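Local coordinates for N-acetyltransferase (Staphylococcus aureus subsp. aureus, PDB 4M85), which probably transfers an acetyl group from acetyl-CoA to an amine of an acceptor molecule, at residues A[21-26]-A[118-123]; A[53-58]-A[72-77]; A[14-19]-A[60-65]. One frame throughout, in Å; residues are numbered along the deposited sequence.

Contact 1 (A[21-26]-A[118-123]); sequences YMVWDD and TIATFA
Met22 and Val23, neighbours on helix 13-26, are the two residues of 21-26 that bury surface against 118-123. Val23 works through one branch: its CG2 lies 4.3 Å from Thr118 CG2 and also 4.3 Å from Ala120 CB, so a single methyl meets two alternate residues on the same face of the strand. A short side chain with two methyls suits a place where the CA atoms of Val23 and Ala120 are 7.7 Å apart. Thr118 answers with its carbon branch; with OG1 at chi1 -59°, CG2 stands anti to the backbone N and faces the helix. Ala120, having nothing beyond CB, suits the place where the backbones come nearest, opposite Val23. Met22 needs its length, since its terminal CE reaches along to the last strand residue, 4.3 Å from Thr121 O, a loose touch at the border of the contact. That same carbonyl is hydrogen-bonded by Arg126 NH2. The axes pass 9.7 Å apart at 110°, a steep crossing. A helix laid over the central sheet is part of the GNAT fold, and strand 114-121 runs on toward the loop holding Arg126, consistent with the R/Q-x-x-G-x-G/A motif that in relatives binds the pyrophosphate of acetyl-CoA.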
loop_
_atom_site.group_PDB
_atom_site.type_symbol
_atom_site.label_atom_id
_atom_site.label_comp_id
_atom_site.label_asym_id
_atom_site.label_seq_id
_atom_site.Cartn_x
_atom_site.Cartn_y
_atom_site.Cartn_z
ATOM N N TYR A 21 -1.121 4.752 -7.382
ATOM C CA TYR A 21 -1.863 4.806 -8.632
ATOM C C TYR A 21 -1.563 3.581 -9.511
ATOM O O TYR A 21 -2.474 2.964 -10.081
ATOM C CB TYR A 21 -1.546 6.096 -9.406
ATOM C CG TYR A 21 -2.391 6.223 -10.634
ATOM C CD1 TYR A 21 -1.929 5.813 -11.893
ATOM C CD2 TYR A 21 -3.677 6.721 -10.534
ATOM C CE1 TYR A 21 -2.749 5.903 -13.019
ATOM C CE2 TYR A 21 -4.501 6.809 -11.638
ATOM C CZ TYR A 21 -4.042 6.404 -12.875
ATOM O OH TYR A 21 -4.917 6.530 -13.940
ATOM N N MET A 22 -0.283 3.242 -9.646
ATOM C CA MET A 22 0.114 2.090 -10.480
ATOM C C MET A 22 -0.492 0.800 -9.956
ATOM O O MET A 22 -0.980 -0.031 -10.724
ATOM C CB MET A 22 1.636 1.956 -10.545
ATOM C CG MET A 22 2.282 2.757 -11.668
ATOM S SD MET A 22 4.017 3.065 -11.328
ATOM C CE MET A 22 4.577 1.489 -10.624
ATOM N N VAL A 23 -0.482 0.631 -8.642
ATOM C CA VAL A 23 -1.061 -0.558 -8.057
ATOM C C VAL A 23 -2.567 -0.602 -8.341
ATOM O O VAL A 23 -3.096 -1.650 -8.726
ATOM C CB VAL A 23 -0.790 -0.644 -6.542
ATOM C CG1 VAL A 23 -1.570 -1.796 -5.919
ATOM C CG2 VAL A 23 0.697 -0.841 -6.289
ATOM N N TRP A 24 -3.255 0.517 -8.138
ATOM C CA TRP A 24 -4.711 0.552 -8.337
ATOM C C TRP A 24 -5.082 0.334 -9.806
ATOM O O TRP A 24 -6.149 -0.193 -10.103
ATOM C CB TRP A 24 -5.312 1.880 -7.850
ATOM C CG TRP A 24 -5.320 2.078 -6.349
ATOM C CD1 TRP A 24 -4.746 1.268 -5.391
ATOM C CD2 TRP A 24 -5.913 3.177 -5.641
ATOM N NE1 TRP A 24 -4.967 1.794 -4.135
ATOM C CE2 TRP A 24 -5.677 2.964 -4.261
ATOM C CE3 TRP A 24 -6.636 4.318 -6.040
ATOM C CZ2 TRP A 24 -6.125 3.851 -3.281
ATOM C CZ3 TRP A 24 -7.102 5.182 -5.063
ATOM C CH2 TRP A 24 -6.833 4.945 -3.700
ATOM N N ASP A 25 -4.198 0.752 -10.712
ATOM C CA ASP A 25 -4.395 0.571 -12.161
ATOM C C ASP A 25 -4.255 -0.906 -12.544
ATOM O O ASP A 25 -5.068 -1.419 -13.329
ATOM C CB ASP A 25 -3.422 1.447 -12.969
ATOM C CG ASP A 25 -3.610 1.308 -14.492
ATOM O OD1 ASP A 25 -4.602 1.836 -15.046
ATOM O OD2 ASP A 25 -2.754 0.665 -15.135
ATOM N N ASP A 26 -3.244 -1.582 -11.988
ATOM C CA ASP A 26 -3.118 -3.032 -12.119
ATOM C C ASP A 26 -4.405 -3.703 -11.672
ATOM O O ASP A 26 -5.022 -4.438 -12.441
ATOM C CB ASP A 26 -1.962 -3.572 -11.271
ATOM C CG ASP A 26 -0.598 -3.229 -11.842
ATOM O OD1 ASP A 26 -0.535 -2.816 -13.017
ATOM O OD2 ASP A 26 0.412 -3.367 -11.109
ATOM N N THR A 118 0.489 -2.648 0.844
ATOM C CA THR A 118 1.176 -2.285 -0.394
ATOM C C THR A 118 2.702 -2.338 -0.220
ATOM O O THR A 118 3.224 -1.827 0.770
ATOM C CB THR A 118 0.813 -0.827 -0.830
ATOM O OG1 THR A 118 -0.595 -0.690 -1.025
ATOM C CG2 THR A 118 1.490 -0.480 -2.103
ATOM N N ILE A 119 3.391 -2.983 -1.166
ATOM C CA ILE A 119 4.847 -2.886 -1.298
ATOM C C ILE A 119 5.130 -2.574 -2.739
ATOM O O ILE A 119 4.857 -3.405 -3.588
ATOM C CB ILE A 119 5.594 -4.194 -0.966
ATOM C CG1 ILE A 119 5.254 -4.667 0.427
ATOM C CG2 ILE A 119 7.088 -3.954 -1.078
ATOM C CD1 ILE A 119 5.795 -6.044 0.767
ATOM N N ALA A 120 5.661 -1.380 -3.022
ATOM C CA ALA A 120 5.748 -0.902 -4.398
ATOM C C ALA A 120 7.102 -0.277 -4.707
ATOM O O ALA A 120 7.687 0.416 -3.876
ATOM C CB ALA A 120 4.611 0.086 -4.687
ATOM N N THR A 121 7.606 -0.524 -5.912
ATOM C CA THR A 121 8.907 0.028 -6.321
ATOM C C THR A 121 8.754 0.641 -7.708
ATOM O O THR A 121 8.113 0.056 -8.566
ATOM C CB THR A 121 10.018 -1.065 -6.341
ATOM O OG1 THR A 121 10.028 -1.776 -5.108
ATOM C CG2 THR A 121 11.404 -0.464 -6.502
ATOM N N PHE A 122 9.343 1.816 -7.927
ATOM C CA PHE A 122 9.423 2.372 -9.281
ATOM C C PHE A 122 10.272 1.474 -10.202
ATOM O O PHE A 122 11.305 0.924 -9.795
ATOM C CB PHE A 122 9.993 3.789 -9.275
ATOM C CG PHE A 122 9.039 4.831 -8.767
ATOM C CD1 PHE A 122 7.875 5.123 -9.474
ATOM C CD2 PHE A 122 9.303 5.510 -7.580
ATOM C CE1 PHE A 122 6.997 6.088 -9.015
ATOM C CE2 PHE A 122 8.424 6.470 -7.106
ATOM C CZ PHE A 122 7.276 6.763 -7.828
ATOM N N ALA A 123 9.818 1.327 -11.443
ATOM C CA ALA A 123 10.488 0.472 -12.442
ATOM C C ALA A 123 11.999 0.746 -12.580
ATOM O O ALA A 123 12.794 -0.171 -12.714
ATOM C CB ALA A 123 9.774 0.612 -13.794
#

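Contact 2 (A[53-58]-A[72-77]); sequences YRTFYQ and CIISYS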
loop_
_atom_site.group_PDB
_atom_site.type_symbol
_atom_site.label_atom_id
_atom_site.label_comp_id
_atom_site.label_asym_id
_atom_site.label_seq_id
_atom_site.Cartn_x
_atom_site.Cartn_y
_atom_site.Cartn_z
ATOM N N TYR A 53 -6.261 8.266 5.991
ATOM C CA TYR A 53 -6.689 7.271 5.047
ATOM C C TYR A 53 -5.695 6.099 5.164
ATOM O O TYR A 53 -4.681 6.207 5.856
ATOM C CB TYR A 53 -6.757 7.870 3.609
ATOM C CG TYR A 53 -7.248 6.866 2.622
ATOM C CD1 TYR A 53 -8.483 6.296 2.772
ATOM C CD2 TYR A 53 -6.453 6.442 1.567
ATOM C CE1 TYR A 53 -8.931 5.327 1.906
ATOM C CE2 TYR A 53 -6.895 5.480 0.678
ATOM C CZ TYR A 53 -8.139 4.913 0.859
ATOM O OH TYR A 53 -8.611 3.920 0.023
ATOM N N ARG A 54 -6.029 4.968 4.563
ATOM C CA ARG A 54 -5.093 3.828 4.430
ATOM C C ARG A 54 -3.661 4.276 4.108
ATOM O O ARG A 54 -2.672 3.853 4.761
ATOM C CB ARG A 54 -5.571 2.923 3.299
ATOM C CG ARG A 54 -6.750 2.016 3.621
ATOM C CD ARG A 54 -7.249 1.398 2.337
ATOM N NE ARG A 54 -8.527 0.700 2.469
ATOM C CZ ARG A 54 -8.677 -0.597 2.746
ATOM N NH1 ARG A 54 -7.628 -1.393 2.948
ATOM N NH2 ARG A 54 -9.897 -1.111 2.792
ATOM N N THR A 55 -3.556 5.147 3.103
ATOM C CA THR A 55 -2.259 5.649 2.634
ATOM C C THR A 55 -1.715 6.871 3.395
ATOM O O THR A 55 -0.849 7.569 2.877
ATOM C CB THR A 55 -2.313 5.940 1.118
ATOM O OG1 THR A 55 -3.356 6.855 0.851
ATOM C CG2 THR A 55 -2.607 4.691 0.343
ATOM N N PHE A 56 -2.183 7.131 4.619
ATOM C CA PHE A 56 -1.572 8.204 5.414
ATOM C C PHE A 56 -0.064 8.030 5.455
ATOM O O PHE A 56 0.416 6.910 5.541
ATOM C CB PHE A 56 -2.084 8.258 6.859
ATOM C CG PHE A 56 -2.039 9.636 7.473
ATOM C CD1 PHE A 56 -1.682 9.826 8.814
ATOM C CD2 PHE A 56 -2.432 10.771 6.730
ATOM C CE1 PHE A 56 -1.691 11.115 9.385
ATOM C CE2 PHE A 56 -2.422 12.035 7.281
ATOM C CZ PHE A 56 -2.052 12.220 8.616
ATOM N N TYR A 57 0.671 9.136 5.412
ATOM C CA TYR A 57 2.143 9.087 5.451
ATOM C C TYR A 57 2.654 8.464 6.737
ATOM O O TYR A 57 3.774 7.939 6.771
ATOM C CB TYR A 57 2.786 10.481 5.216
ATOM C CG TYR A 57 2.680 11.437 6.376
ATOM C CD1 TYR A 57 1.595 12.283 6.496
ATOM C CD2 TYR A 57 3.675 11.504 7.346
ATOM C CE1 TYR A 57 1.482 13.158 7.548
ATOM C CE2 TYR A 57 3.569 12.368 8.419
ATOM C CZ TYR A 57 2.469 13.194 8.516
ATOM O OH TYR A 57 2.333 14.055 9.572
ATOM N N GLN A 58 1.826 8.492 7.790
ATOM C CA GLN A 58 2.165 7.870 9.056
ATOM C C GLN A 58 2.088 6.353 8.964
ATOM O O GLN A 58 2.457 5.694 9.902
ATOM C CB GLN A 58 1.202 8.304 10.174
ATOM C CG GLN A 58 1.294 9.763 10.545
ATOM C CD GLN A 58 0.442 10.093 11.761
ATOM O OE1 GLN A 58 -0.720 9.689 11.852
ATOM N NE2 GLN A 58 1.016 10.845 12.699
ATOM N N CYS A 72 8.055 2.229 -1.619
ATOM C CA CYS A 72 7.397 2.383 -0.325
ATOM C C CYS A 72 6.652 1.155 0.112
ATOM O O CYS A 72 6.353 0.280 -0.698
ATOM C CB CYS A 72 6.450 3.565 -0.304
ATOM S SG CYS A 72 4.935 3.304 -1.223
ATOM N N ILE A 73 6.402 1.095 1.425
ATOM C CA ILE A 73 5.646 0.023 2.043
ATOM C C ILE A 73 4.575 0.622 2.970
ATOM O O ILE A 73 4.869 1.524 3.729
ATOM C CB ILE A 73 6.551 -0.984 2.795
ATOM C CG1 ILE A 73 5.718 -2.160 3.278
ATOM C CG2 ILE A 73 7.296 -0.333 3.966
ATOM C CD1 ILE A 73 6.505 -3.430 3.522
ATOM N N ILE A 74 3.336 0.124 2.874
ATOM C CA ILE A 74 2.171 0.771 3.542
ATOM C C ILE A 74 1.514 -0.272 4.428
ATOM O O ILE A 74 1.155 -1.323 3.953
ATOM C CB ILE A 74 1.115 1.274 2.517
ATOM C CG1 ILE A 74 1.792 2.104 1.431
ATOM C CG2 ILE A 74 0.003 2.080 3.202
ATOM C CD1 ILE A 74 0.870 2.663 0.357
ATOM N N SER A 75 1.385 0.042 5.721
ATOM C CA SER A 75 0.856 -0.882 6.709
ATOM C C SER A 75 0.162 -0.141 7.857
ATOM O O SER A 75 0.506 0.982 8.150
ATOM C CB SER A 75 1.970 -1.735 7.269
ATOM O OG SER A 75 2.891 -0.963 8.020
ATOM N N TYR A 76 -0.799 -0.810 8.486
ATOM C CA TYR A 76 -1.644 -0.236 9.561
ATOM C C TYR A 76 -2.459 -1.370 10.205
ATOM O O TYR A 76 -2.569 -2.469 9.624
ATOM C CB TYR A 76 -2.578 0.843 8.992
ATOM C CG TYR A 76 -3.212 0.433 7.692
ATOM C CD1 TYR A 76 -2.732 0.900 6.481
ATOM C CD2 TYR A 76 -4.271 -0.459 7.665
ATOM C CE1 TYR A 76 -3.275 0.486 5.279
ATOM C CE2 TYR A 76 -4.828 -0.864 6.469
ATOM C CZ TYR A 76 -4.320 -0.397 5.279
ATOM O OH TYR A 76 -4.896 -0.816 4.096
ATOM N N SER A 77 -3.055 -1.127 11.381
ATOM C CA SER A 77 -3.774 -2.209 12.071
ATOM C C SER A 77 -4.975 -2.663 11.292
ATOM O O SER A 77 -5.738 -1.844 10.773
ATOM C CB SER A 77 -4.221 -1.815 13.503
ATOM O OG SER A 77 -4.914 -0.592 13.477
#
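Arg54 and Tyr76 form the polar half of this contact. Arg54 NH1 donates to Tyr76 OH at 3.0 Å, but the bond is bent, with an N-H...O angle of 140°, and the hydroxyl lies 22° out of the guanidinium plane. Ring and guanidinium are turned 77° against each other. Arg54 makes salt bridges to Glu85 through NE and to Glu81 through NH1, while Tyr76 OH is also hydrogen-bonded to Glu117. Arginine suits the site because its several N-H groups can serve these partners together, and the acids would favour its positive charge although it is buried.

Van der Waals contact follows the extended arginine stem: Arg54 CG passes 3.4 Å from Tyr76 OH. The backbone carbonyl packs too: Arg54 O lies 3.4 Å from Tyr76 CD1, oblique to the ring, and 3.6 Å from Ile74 CG2, and it is hydrogen-bonded by His59. Thr55 CG2 meets Ile74 CD1 at 4.0 Å, whereas Thr55 OG1 is hydrogen-bonded to Ser47 OG of helix 37-49. The first torsion sets OG1 between the backbone N and the carbonyl carbon and CG2 anti to that carbon, on the side of Ile74, so threonine serves a polar and an apolar neighbour at once.

The type I turn Tyr53-Phe56, in the loop joining helix 37-49 to strand 60-65, lies over strand 68-77; helix 81-86 supplies Glu81 and Glu85, and neighbouring strand 114-121 supplies Glu117.

Contact 3 (A[14-19]-A[60-65]); sequences FDIAKL and ILVYEV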
loop_
_atom_site.group_PDB
_atom_site.type_symbol
_atom_site.label_atom_id
_atom_site.label_comp_id
_atom_site.label_asym_id
_atom_site.label_seq_id
_atom_site.Cartn_x
_atom_site.Cartn_y
_atom_site.Cartn_z
ATOM N N PHE A 14 3.732 12.969 -3.395
ATOM C CA PHE A 14 3.557 13.000 -4.840
ATOM C C PHE A 14 4.114 11.718 -5.500
ATOM O O PHE A 14 3.464 11.133 -6.392
ATOM C CB PHE A 14 4.113 14.319 -5.390
ATOM C CG PHE A 14 3.483 15.511 -4.728
ATOM C CD1 PHE A 14 2.238 15.952 -5.133
ATOM C CD2 PHE A 14 4.078 16.114 -3.638
ATOM C CE1 PHE A 14 1.614 16.992 -4.475
ATOM C CE2 PHE A 14 3.462 17.153 -2.967
ATOM C CZ PHE A 14 2.232 17.598 -3.391
ATOM N N ASP A 15 5.266 11.258 -5.025
ATOM C CA ASP A 15 5.858 9.995 -5.502
ATOM C C ASP A 15 5.079 8.785 -4.997
ATOM O O ASP A 15 4.812 7.838 -5.742
ATOM C CB ASP A 15 7.336 9.910 -5.103
ATOM C CG ASP A 15 8.252 10.776 -6.004
ATOM O OD1 ASP A 15 8.034 10.822 -7.232
ATOM O OD2 ASP A 15 9.211 11.388 -5.483
ATOM N N ILE A 16 4.688 8.827 -3.727
ATOM C CA ILE A 16 3.827 7.798 -3.155
ATOM C C ILE A 16 2.532 7.656 -4.007
ATOM O O ILE A 16 2.130 6.541 -4.353
ATOM C CB ILE A 16 3.526 8.090 -1.678
ATOM C CG1 ILE A 16 4.798 7.906 -0.827
ATOM C CG2 ILE A 16 2.385 7.220 -1.169
ATOM C CD1 ILE A 16 4.671 8.256 0.644
ATOM N N ALA A 17 1.920 8.773 -4.388
ATOM C CA ALA A 17 0.702 8.733 -5.195
ATOM C C ALA A 17 0.907 7.998 -6.527
ATOM O O ALA A 17 0.073 7.229 -6.960
ATOM C CB ALA A 17 0.202 10.156 -5.441
ATOM N N LYS A 18 2.045 8.199 -7.168
ATOM C CA LYS A 18 2.300 7.518 -8.438
ATOM C C LYS A 18 2.387 6.018 -8.217
ATOM O O LYS A 18 1.805 5.236 -8.979
ATOM C CB LYS A 18 3.571 8.069 -9.076
ATOM C CG LYS A 18 3.450 9.523 -9.488
ATOM C CD LYS A 18 4.739 9.981 -10.161
ATOM C CE LYS A 18 4.855 11.495 -10.205
ATOM N NZ LYS A 18 6.166 11.884 -10.808
ATOM N N LEU A 19 3.066 5.623 -7.142
ATOM C CA LEU A 19 3.199 4.206 -6.791
ATOM C C LEU A 19 1.838 3.555 -6.526
ATOM O O LEU A 19 1.548 2.490 -7.073
ATOM C CB LEU A 19 4.119 4.037 -5.574
ATOM C CG LEU A 19 5.632 4.163 -5.812
ATOM C CD1 LEU A 19 6.401 4.374 -4.509
ATOM C CD2 LEU A 19 6.203 2.950 -6.565
ATOM N N ILE A 60 3.487 4.774 6.331
ATOM C CA ILE A 60 4.369 4.488 5.204
ATOM C C ILE A 60 5.839 4.652 5.568
ATOM O O ILE A 60 6.226 5.659 6.169
ATOM C CB ILE A 60 4.018 5.375 3.987
ATOM C CG1 ILE A 60 2.538 5.155 3.589
ATOM C CG2 ILE A 60 4.984 5.088 2.820
ATOM C CD1 ILE A 60 2.037 5.976 2.412
ATOM N N LEU A 61 6.641 3.635 5.199
ATOM C CA LEU A 61 8.101 3.752 5.123
ATOM C C LEU A 61 8.521 3.850 3.657
ATOM O O LEU A 61 7.979 3.160 2.795
ATOM C CB LEU A 61 8.840 2.567 5.767
ATOM C CG LEU A 61 8.512 2.204 7.207
ATOM C CD1 LEU A 61 9.341 0.995 7.562
ATOM C CD2 LEU A 61 8.822 3.342 8.174
ATOM N N VAL A 62 9.488 4.716 3.377
ATOM C CA VAL A 62 9.986 4.883 2.029
ATOM C C VAL A 62 11.446 4.474 1.988
ATOM O O VAL A 62 12.159 4.578 3.008
ATOM C CB VAL A 62 9.824 6.329 1.490
ATOM C CG1 VAL A 62 8.356 6.745 1.524
ATOM C CG2 VAL A 62 10.633 7.330 2.297
ATOM N N TYR A 63 11.851 4.006 0.805
ATOM C CA TYR A 63 13.260 3.823 0.446
ATOM C C TYR A 63 13.697 5.001 -0.436
ATOM O O TYR A 63 13.275 5.134 -1.582
ATOM C CB TYR A 63 13.481 2.496 -0.274
ATOM C CG TYR A 63 14.925 2.025 -0.264
ATOM C CD1 TYR A 63 15.880 2.626 -1.086
ATOM C CD2 TYR A 63 15.339 0.963 0.555
ATOM C CE1 TYR A 63 17.213 2.193 -1.090
ATOM C CE2 TYR A 63 16.668 0.538 0.571
ATOM C CZ TYR A 63 17.604 1.162 -0.262
ATOM O OH TYR A 63 18.927 0.742 -0.290
ATOM N N GLU A 64 14.527 5.855 0.136
ATOM C CA GLU A 64 15.024 7.037 -0.529
ATOM C C GLU A 64 16.392 6.735 -1.171
ATOM O O GLU A 64 17.319 6.349 -0.474
ATOM C CB GLU A 64 15.135 8.162 0.493
ATOM C CG GLU A 64 15.550 9.502 -0.095
ATOM C CD GLU A 64 15.837 10.526 0.965
ATOM O OE1 GLU A 64 15.054 10.619 1.947
ATOM O OE2 GLU A 64 16.861 11.234 0.818
ATOM N N VAL A 65 16.475 6.892 -2.490
ATOM C CA VAL A 65 17.701 6.764 -3.274
ATOM C C VAL A 65 18.017 8.096 -3.982
ATOM O O VAL A 65 17.186 8.638 -4.757
ATOM C CB VAL A 65 17.559 5.694 -4.398
ATOM C CG1 VAL A 65 18.842 5.577 -5.208
ATOM C CG2 VAL A 65 17.202 4.333 -3.835
#
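Helix 13-26 rests on the sheet of the GNAT fold, and near its start it covers strand 60-65, the first strand of the hairpin that continues through 68-77. Ile16 bridges the gap, facing Ile60 and Val62, two alternate residues whose side chains rise from one face of the strand. Ile16 and Ile60 meet tip to tip. Ile16 CG2 touches Ile60 CD1 at 3.8 Å, and the longer branch of Ile16 brings its CD1 to 3.9 Å from Ile60 CG2, so both branches of each residue are used. With chi2 at 179° the longer branch of Ile60 is extended, and its CD1 meets Ile16. The same Ile16 CD1 lies 4.1 Å from Val62 CG1. The backbones stay well apart, 8.6 Å between the CA atoms of Ile16 and Val62, a separation that branched aliphatic residues span from both sides. Cys48 of helix 37-49 and Ala8 also touch Ile16, enclosing it further. All three residues are buried, and the contacts between these segments are made by hydrocarbon groups; such an interface draws its stability from the hydrophobic effect and close fit, and its specificity from the shapes of the branches more than from directional bonds.

In the fold
Contacts 1 and 3 both use helix 13-26, its later and earlier turns respectively, against one sheet: the earlier turns cover strand 60-65, the later ones strand 114-121. Contact 2 addresses strand 68-77, which lies between those two and is tied to both by backbone bonds such as Thr118 O to Ile74 N and Leu61 O to Ile73 N. Leu19 fills the step between contacts 1 and 3, its CD2 lying 3.8 Å from Ala120 CB. Contacts 2 and 3 are buried, contact 1 partly so. Contact 3 is wholly aliphatic, contact 1 is largely apolar and looser, with a methionine at its border touching a backbone carbonyl, and contact 2 alone pairs buried charge with aromatic and aliphatic groups.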